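PDB 5IPW: oligopeptide ABC transporter, periplasmic oligopeptide-binding protein, putative, which probably binds oligopeptides in the periplasm and hands them to a membrane ABC transporter for uptake. Local coordinates for residues E286-K291 with W301-G306; G312-L317 with E594-A599; K210-G215 with V221-D226. All blocks are in the same frame, centred on the assembly; numbering follows the deposited sequence.

Interaction 1: residues E286-K291 with W301-G306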
# COMPACT_ATOMS: atom_id res chain seq x y z
N GLU A 286 -13.32 10.71 -18.77
CA GLU A 286 -14.39 11.69 -18.88
C GLU A 286 -15.77 11.06 -18.78
O GLU A 286 -16.67 11.65 -18.21
CB GLU A 286 -14.25 12.52 -20.17
CG GLU A 286 -13.10 13.53 -20.15
CD GLU A 286 -11.73 12.89 -20.33
OE1 GLU A 286 -11.62 11.87 -21.04
OE2 GLU A 286 -10.75 13.43 -19.76
N VAL A 287 -15.94 9.87 -19.32
CA VAL A 287 -17.18 9.11 -19.09
C VAL A 287 -17.33 8.76 -17.60
O VAL A 287 -18.43 8.72 -17.06
CB VAL A 287 -17.24 7.82 -19.94
CG1 VAL A 287 -18.55 7.07 -19.71
CG2 VAL A 287 -17.09 8.15 -21.42
N ILE A 288 -16.20 8.51 -16.93
CA ILE A 288 -16.21 8.18 -15.50
C ILE A 288 -16.72 9.37 -14.68
O ILE A 288 -17.55 9.21 -13.78
CB ILE A 288 -14.80 7.77 -15.01
CG1 ILE A 288 -14.40 6.43 -15.64
CG2 ILE A 288 -14.76 7.65 -13.49
CD1 ILE A 288 -12.93 6.07 -15.47
N LEU A 289 -16.23 10.55 -15.00
CA LEU A 289 -16.57 11.73 -14.23
C LEU A 289 -18.03 12.13 -14.42
O LEU A 289 -18.69 12.52 -13.47
CB LEU A 289 -15.64 12.88 -14.61
CG LEU A 289 -15.62 14.10 -13.69
CD1 LEU A 289 -15.77 13.76 -12.22
CD2 LEU A 289 -14.32 14.87 -13.91
N LEU A 290 -18.54 11.99 -15.63
CA LEU A 290 -19.93 12.35 -15.90
C LEU A 290 -20.91 11.42 -15.21
O LEU A 290 -21.98 11.86 -14.79
CB LEU A 290 -20.21 12.36 -17.40
CG LEU A 290 -19.56 13.51 -18.18
CD1 LEU A 290 -19.81 13.33 -19.66
CD2 LEU A 290 -20.08 14.87 -17.71
N LYS A 291 -20.56 10.15 -15.10
CA LYS A 291 -21.43 9.17 -14.47
C LYS A 291 -21.38 9.30 -12.95
O LYS A 291 -22.40 9.17 -12.27
CB LYS A 291 -21.04 7.76 -14.91
CG LYS A 291 -21.22 7.53 -16.40
CD LYS A 291 -20.93 6.10 -16.80
CE LYS A 291 -22.20 5.29 -16.98
NZ LYS A 291 -22.78 5.48 -18.34
N TRP A 301 -13.79 4.58 -5.73
CA TRP A 301 -12.63 5.41 -5.48
C TRP A 301 -11.66 5.33 -6.65
O TRP A 301 -10.99 6.31 -6.97
CB TRP A 301 -11.93 4.93 -4.21
CG TRP A 301 -10.58 5.53 -4.00
CD1 TRP A 301 -10.30 6.77 -3.52
CD2 TRP A 301 -9.32 4.91 -4.26
NE1 TRP A 301 -8.94 6.97 -3.46
CE2 TRP A 301 -8.31 5.84 -3.92
CE3 TRP A 301 -8.94 3.65 -4.75
CZ2 TRP A 301 -6.95 5.56 -4.04
CZ3 TRP A 301 -7.58 3.36 -4.87
CH2 TRP A 301 -6.60 4.32 -4.52
N ARG A 302 -11.60 4.16 -7.29
CA ARG A 302 -10.47 3.82 -8.13
C ARG A 302 -10.05 4.95 -9.08
O ARG A 302 -8.94 5.50 -8.95
CB ARG A 302 -10.73 2.54 -8.90
CG ARG A 302 -9.51 2.05 -9.65
CD ARG A 302 -9.66 0.60 -10.06
NE ARG A 302 -8.57 0.15 -10.92
CZ ARG A 302 -7.33 -0.09 -10.50
NH1 ARG A 302 -6.98 0.08 -9.24
NH2 ARG A 302 -6.41 -0.51 -11.37
N HIS A 303 -10.91 5.31 -10.02
CA HIS A 303 -10.50 6.34 -10.98
C HIS A 303 -10.90 7.73 -10.53
O HIS A 303 -10.28 8.71 -10.92
CB HIS A 303 -11.01 6.00 -12.36
CG HIS A 303 -10.48 4.70 -12.84
ND1 HIS A 303 -9.13 4.44 -12.93
CD2 HIS A 303 -11.10 3.55 -13.20
CE1 HIS A 303 -8.94 3.21 -13.36
NE2 HIS A 303 -10.12 2.65 -13.53
N ILE A 304 -11.91 7.79 -9.67
CA ILE A 304 -12.36 9.01 -9.01
C ILE A 304 -11.21 9.69 -8.23
O ILE A 304 -11.05 10.91 -8.30
CB ILE A 304 -13.51 8.73 -8.01
CG1 ILE A 304 -14.57 7.77 -8.57
CG2 ILE A 304 -14.18 10.02 -7.56
CD1 ILE A 304 -15.08 8.12 -9.95
N GLY A 305 -10.44 8.88 -7.50
CA GLY A 305 -9.39 9.36 -6.58
C GLY A 305 -8.09 9.88 -7.19
O GLY A 305 -7.28 10.48 -6.48
N GLY A 306 -7.86 9.61 -8.47
CA GLY A 306 -6.74 10.23 -9.22
C GLY A 306 -7.16 11.54 -9.87
O GLY A 306 -6.38 12.49 -9.94
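Ile288 holds CG1 beside its backbone N and carries on extended (chi2 167°), which sends CD1 out from the helix toward His303, while CG2, opposite the backbone N across the CA-CB bond, turns to Ile304. Ile304 has the same sense of first torsion but a folded second one (chi2 -50°), which brings its CD1 back toward the helix 285-293. The two isoleucines therefore meet methyl to methyl, Ile288 CG2 lying 3.6 Å from Ile304 CD1. At the other branch, Ile288 CD1 sits 3.7 Å from His303 CB and 3.8 Å from His303 CG, approaching the root of the imidazole at a slant.

Ile288 also touches Val66, Lys68 and Val282, and Ile304 goes on to touch Leu317 and Ile600. The contact lies between the two ends of a connection that runs from one sheet of the periplasmic binding-protein fold to another: helix 285-293 follows strand 276-281 of the first sheet, and strand 299-300 at the edge of the second leads into helix 304-307.

The imidazole has its own fixings beyond this apolar touch. His303 NE2 is hydrogen-bonded to Asp72 OD2, and the other oxygen of the same carboxylate makes a salt bridge with Arg302 NE. Arg302 CG lies 3.9 Å above the His303 ring plane, over its centre. With Arg302 against one face and Asp72 bonded at NE2, rotation of the ring would be restricted.

Interaction 2: residues G312-L317 with E594-A599; sequences GNFTLL and EDLSPA
Phe314 and Leu596 meet through one methyl: Leu596 CD2 lies 3.4 Å from Phe314 CE1 and 3.5 Å from Phe314 CZ, approaching these two atoms obliquely, neither squarely over the face nor in the plane. The two side chains run at about a right angle to each other. Pro598 comes from a different direction, its CG at the ring edge near the plane, 4.2 Å from Phe314 CD1. The aromatic ring reaches both because CG points opposite the backbone N (chi1 -179°), carrying it away from the helix toward the chain 594-599. The contact is wholly apolar.

Val328 of strand 326-333 forms the next shell, touching Phe314, Pro598 and also Leu317, whose side chain lies one helical turn further along helix 311-324. Asn313 and Leu317 also touch Leu289 of helix 285-293. The extended segment is positioned by its backbone: Asp595, Ser597 and Ala599 are hydrogen-bonded to Ala333, Trp331 and Leu329 in turn, and the intervening Leu596 and Pro598 face the phenylalanine. Ser597 OG, buried, is engaged by both Trp301 NE1 and Gly305 O.

Further out, segment 594-599 follows strand 589-591, in the sheet that holds 340-343, and runs into strand 599-602, which pairs antiparallel with 326-333 in another sheet. Helix 311-324 packs on strand 326-333 through Phe314 and Leu317. Two connections thus pass between the same two sheets, from 589-591 to 599-602 and from 326-333 to 340-343, and pair antiparallel by their backbones; this is consistent with the interlobe connections, or hinge, of a two-lobed periplasmic binding protein of solute-binding family 5.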
# COMPACT_ATOMS: atom_id res chain seq x y z
N GLY A 312 -10.04 21.04 -10.74
CA GLY A 312 -11.23 21.09 -11.58
C GLY A 312 -12.20 19.94 -11.37
O GLY A 312 -13.42 20.11 -11.51
N ASN A 313 -11.67 18.76 -11.03
CA ASN A 313 -12.49 17.56 -10.82
C ASN A 313 -13.07 17.49 -9.41
O ASN A 313 -14.23 17.10 -9.22
CB ASN A 313 -11.67 16.31 -11.10
CG ASN A 313 -11.00 16.35 -12.46
OD1 ASN A 313 -11.66 16.27 -13.50
ND2 ASN A 313 -9.67 16.50 -12.47
N PHE A 314 -12.26 17.85 -8.41
CA PHE A 314 -12.72 17.85 -7.03
C PHE A 314 -13.88 18.83 -6.80
O PHE A 314 -14.90 18.46 -6.21
CB PHE A 314 -11.56 18.20 -6.10
CG PHE A 314 -11.96 18.19 -4.66
CD1 PHE A 314 -12.27 17.00 -4.03
CD2 PHE A 314 -12.05 19.37 -3.94
CE1 PHE A 314 -12.65 16.98 -2.70
CE2 PHE A 314 -12.43 19.36 -2.61
CZ PHE A 314 -12.73 18.16 -1.99
N THR A 315 -13.72 20.06 -7.27
CA THR A 315 -14.79 21.07 -7.20
C THR A 315 -16.07 20.52 -7.81
O THR A 315 -17.15 20.59 -7.21
CB THR A 315 -14.40 22.35 -7.96
OG1 THR A 315 -13.33 23.01 -7.27
CG2 THR A 315 -15.59 23.32 -8.08
N LEU A 316 -15.95 19.97 -9.01
CA LEU A 316 -17.09 19.46 -9.74
C LEU A 316 -17.81 18.33 -8.99
O LEU A 316 -19.04 18.28 -8.97
CB LEU A 316 -16.65 18.99 -11.13
CG LEU A 316 -17.69 19.10 -12.24
CD1 LEU A 316 -18.04 20.56 -12.48
CD2 LEU A 316 -17.15 18.48 -13.51
N LEU A 317 -17.04 17.44 -8.38
CA LEU A 317 -17.60 16.35 -7.56
C LEU A 317 -18.36 16.91 -6.37
O LEU A 317 -19.47 16.49 -6.07
CB LEU A 317 -16.49 15.42 -7.05
CG LEU A 317 -15.83 14.51 -8.09
CD1 LEU A 317 -14.45 14.08 -7.63
CD2 LEU A 317 -16.71 13.30 -8.38
N GLU A 594 0.02 14.50 2.03
CA GLU A 594 -1.34 13.99 2.16
C GLU A 594 -2.34 14.53 1.14
O GLU A 594 -3.41 15.01 1.51
CB GLU A 594 -1.85 14.25 3.58
CG GLU A 594 -1.00 13.56 4.64
CD GLU A 594 -1.48 13.82 6.05
OE1 GLU A 594 -1.07 13.07 6.96
OE2 GLU A 594 -2.27 14.76 6.27
N ASP A 595 -2.02 14.43 -0.15
CA ASP A 595 -2.97 14.79 -1.21
C ASP A 595 -4.34 14.18 -0.91
O ASP A 595 -4.44 13.09 -0.34
CB ASP A 595 -2.53 14.26 -2.58
CG ASP A 595 -1.25 14.89 -3.08
OD1 ASP A 595 -0.23 14.77 -2.37
OD2 ASP A 595 -1.27 15.47 -4.18
N LEU A 596 -5.39 14.87 -1.31
CA LEU A 596 -6.72 14.31 -1.22
C LEU A 596 -6.83 13.27 -2.32
O LEU A 596 -6.40 13.51 -3.44
CB LEU A 596 -7.79 15.39 -1.39
CG LEU A 596 -9.02 15.32 -0.49
CD1 LEU A 596 -8.67 15.31 0.99
CD2 LEU A 596 -9.91 16.52 -0.79
N SER A 597 -7.37 12.10 -1.98
CA SER A 597 -7.61 11.02 -2.93
C SER A 597 -9.05 10.56 -2.72
O SER A 597 -9.29 9.51 -2.12
CB SER A 597 -6.64 9.86 -2.69
OG SER A 597 -6.79 8.85 -3.67
N PRO A 598 -10.01 11.36 -3.20
CA PRO A 598 -11.39 11.20 -2.77
C PRO A 598 -12.14 10.06 -3.43
O PRO A 598 -11.78 9.60 -4.51
CB PRO A 598 -12.02 12.54 -3.17
CG PRO A 598 -11.27 12.92 -4.39
CD PRO A 598 -9.86 12.48 -4.14
N ALA A 599 -13.19 9.63 -2.75
CA ALA A 599 -14.09 8.62 -3.27
C ALA A 599 -15.48 9.19 -3.18
O ALA A 599 -15.69 10.23 -2.55
CB ALA A 599 -13.99 7.36 -2.43

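Interaction 3: residues K210-G215 with V221-D226; sequences KKMVEG and VDLFND
Leu223 packs against the chain at Lys211 and Met212 through the end of its side chain. CD2 does most of this work: it lies over the Lys211-Met212 peptide link, 3.8 Å from Met212 N. The same Leu223 CD2 is 3.9 Å from Met212 CG, while the other methyl, CD1, lies 4.0 Å from Lys211 O. Leu223 can extend this far from its helix because CG stands opposite the backbone N (chi1 179°). Phe198 and His217 also touch it, and the leucine is buried.

Segment 210-215 is part of the loop linking helix 205-209 to helix 220-227, folded back on the second helix. The start of that helix resembles a capping box with one weak half: Asp222 OD2 accepts the backbone N-H of Thr219, and Thr219 OG1 receives a weak bond from Val221 N. His217 ties the loop to the helix, with NE2 bonded to Asp226 OD2 and ND1 weakly to Val213 N.

Away from the leucine the contact opens to solvent. Met212 is partly exposed and meets Leu223 with its CG, the two side chains crossing at a slant. Lys211 is exposed and contributes its backbone and CB, while the rest of its chain leads off from the helix to place NZ on Gln197.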
# COMPACT_ATOMS: atom_id res chain seq x y z
N LYS A 210 -5.38 -32.58 -24.40
CA LYS A 210 -6.73 -32.74 -24.93
C LYS A 210 -7.68 -31.61 -24.54
O LYS A 210 -8.73 -31.44 -25.17
CB LYS A 210 -7.31 -34.09 -24.50
CG LYS A 210 -6.58 -35.28 -25.10
CD LYS A 210 -6.71 -36.55 -24.26
CE LYS A 210 -7.77 -37.49 -24.81
NZ LYS A 210 -7.71 -38.82 -24.13
N LYS A 211 -7.31 -30.84 -23.51
CA LYS A 211 -8.11 -29.70 -23.04
C LYS A 211 -7.59 -28.35 -23.53
O LYS A 211 -8.30 -27.34 -23.43
CB LYS A 211 -8.18 -29.69 -21.51
CG LYS A 211 -9.32 -30.51 -20.96
CD LYS A 211 -8.93 -31.20 -19.66
CE LYS A 211 -10.14 -31.84 -19.01
NZ LYS A 211 -9.76 -32.60 -17.80
N MET A 212 -6.37 -28.33 -24.05
CA MET A 212 -5.87 -27.15 -24.74
C MET A 212 -6.69 -26.91 -25.99
O MET A 212 -7.20 -27.85 -26.61
CB MET A 212 -4.41 -27.32 -25.13
CG MET A 212 -3.45 -27.20 -23.98
SD MET A 212 -2.01 -28.20 -24.33
CE MET A 212 -0.71 -27.24 -23.62
N VAL A 213 -6.80 -25.65 -26.37
CA VAL A 213 -7.53 -25.28 -27.56
C VAL A 213 -6.52 -24.55 -28.44
O VAL A 213 -5.69 -23.78 -27.94
CB VAL A 213 -8.84 -24.50 -27.26
CG1 VAL A 213 -8.74 -23.67 -25.98
CG2 VAL A 213 -9.30 -23.66 -28.46
N GLU A 214 -6.55 -24.86 -29.73
CA GLU A 214 -5.54 -24.36 -30.66
C GLU A 214 -5.85 -22.92 -31.04
O GLU A 214 -7.01 -22.52 -31.10
CB GLU A 214 -5.49 -25.24 -31.91
CG GLU A 214 -5.17 -26.70 -31.60
CD GLU A 214 -5.02 -27.55 -32.85
OE1 GLU A 214 -5.45 -27.11 -33.94
OE2 GLU A 214 -4.48 -28.67 -32.74
N GLY A 215 -4.79 -22.14 -31.25
CA GLY A 215 -4.90 -20.71 -31.55
C GLY A 215 -5.09 -19.85 -30.31
O GLY A 215 -5.25 -18.63 -30.42
N VAL A 221 1.12 -24.13 -19.73
CA VAL A 221 1.12 -22.98 -18.83
C VAL A 221 0.02 -21.99 -19.22
O VAL A 221 -0.63 -21.40 -18.36
CB VAL A 221 2.50 -22.28 -18.83
CG1 VAL A 221 2.49 -21.05 -17.93
CG2 VAL A 221 3.59 -23.23 -18.36
N ASP A 222 -0.22 -21.84 -20.53
CA ASP A 222 -1.23 -20.91 -21.02
C ASP A 222 -2.62 -21.36 -20.61
O ASP A 222 -3.46 -20.55 -20.23
CB ASP A 222 -1.19 -20.80 -22.55
CG ASP A 222 0.11 -20.21 -23.07
OD1 ASP A 222 0.83 -19.53 -22.30
OD2 ASP A 222 0.41 -20.43 -24.26
N LEU A 223 -2.85 -22.67 -20.69
CA LEU A 223 -4.11 -23.26 -20.24
C LEU A 223 -4.27 -23.09 -18.74
O LEU A 223 -5.34 -22.72 -18.27
CB LEU A 223 -4.18 -24.75 -20.62
CG LEU A 223 -5.43 -25.52 -20.19
CD1 LEU A 223 -6.71 -24.90 -20.74
CD2 LEU A 223 -5.33 -26.98 -20.60
N PHE A 224 -3.20 -23.34 -17.98
CA PHE A 224 -3.28 -23.24 -16.53
C PHE A 224 -3.60 -21.82 -16.08
O PHE A 224 -4.50 -21.64 -15.25
CB PHE A 224 -1.98 -23.69 -15.87
CG PHE A 224 -2.09 -23.81 -14.38
CD1 PHE A 224 -1.84 -22.71 -13.56
CD2 PHE A 224 -2.46 -25.00 -13.79
CE1 PHE A 224 -1.95 -22.81 -12.19
CE2 PHE A 224 -2.57 -25.11 -12.41
CZ PHE A 224 -2.32 -24.01 -11.61
N ASN A 225 -2.88 -20.85 -16.60
CA ASN A 225 -3.09 -19.45 -16.24
C ASN A 225 -4.46 -18.92 -16.67
O ASN A 225 -5.02 -18.05 -16.00
CB ASN A 225 -1.99 -18.56 -16.81
CG ASN A 225 -0.61 -18.88 -16.23
OD1 ASN A 225 -0.48 -19.28 -15.07
ND2 ASN A 225 0.42 -18.69 -17.05
N ASP A 226 -5.00 -19.44 -17.76
CA ASP A 226 -6.36 -19.09 -18.20
C ASP A 226 -7.39 -19.65 -17.25
O ASP A 226 -8.41 -19.00 -16.97
CB ASP A 226 -6.67 -19.63 -19.60
CG ASP A 226 -6.46 -18.59 -20.69
OD1 ASP A 226 -5.53 -17.76 -20.56
OD2 ASP A 226 -7.23 -18.61 -21.67

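Overall arrangement
Along the chain the contacts come in the order 3, 1, 2, although interaction 2 closes only near the C-terminus, 277 residues after its helix segment. Interactions 1 and 2 are neighbours, with centres about 10 Å apart, and touch each other directly. Their helices 304-307 and 311-324 follow each other, and strands 299-300 and 599-602 lie side by side in one sheet, so the returning C-terminal chain is built into the region around both. Interaction 3 stands apart, its centre about 36 Å from that of interaction 1 and about 44 Å from that of interaction 2, in a peripheral helical turn remote from the inter-sheet connections.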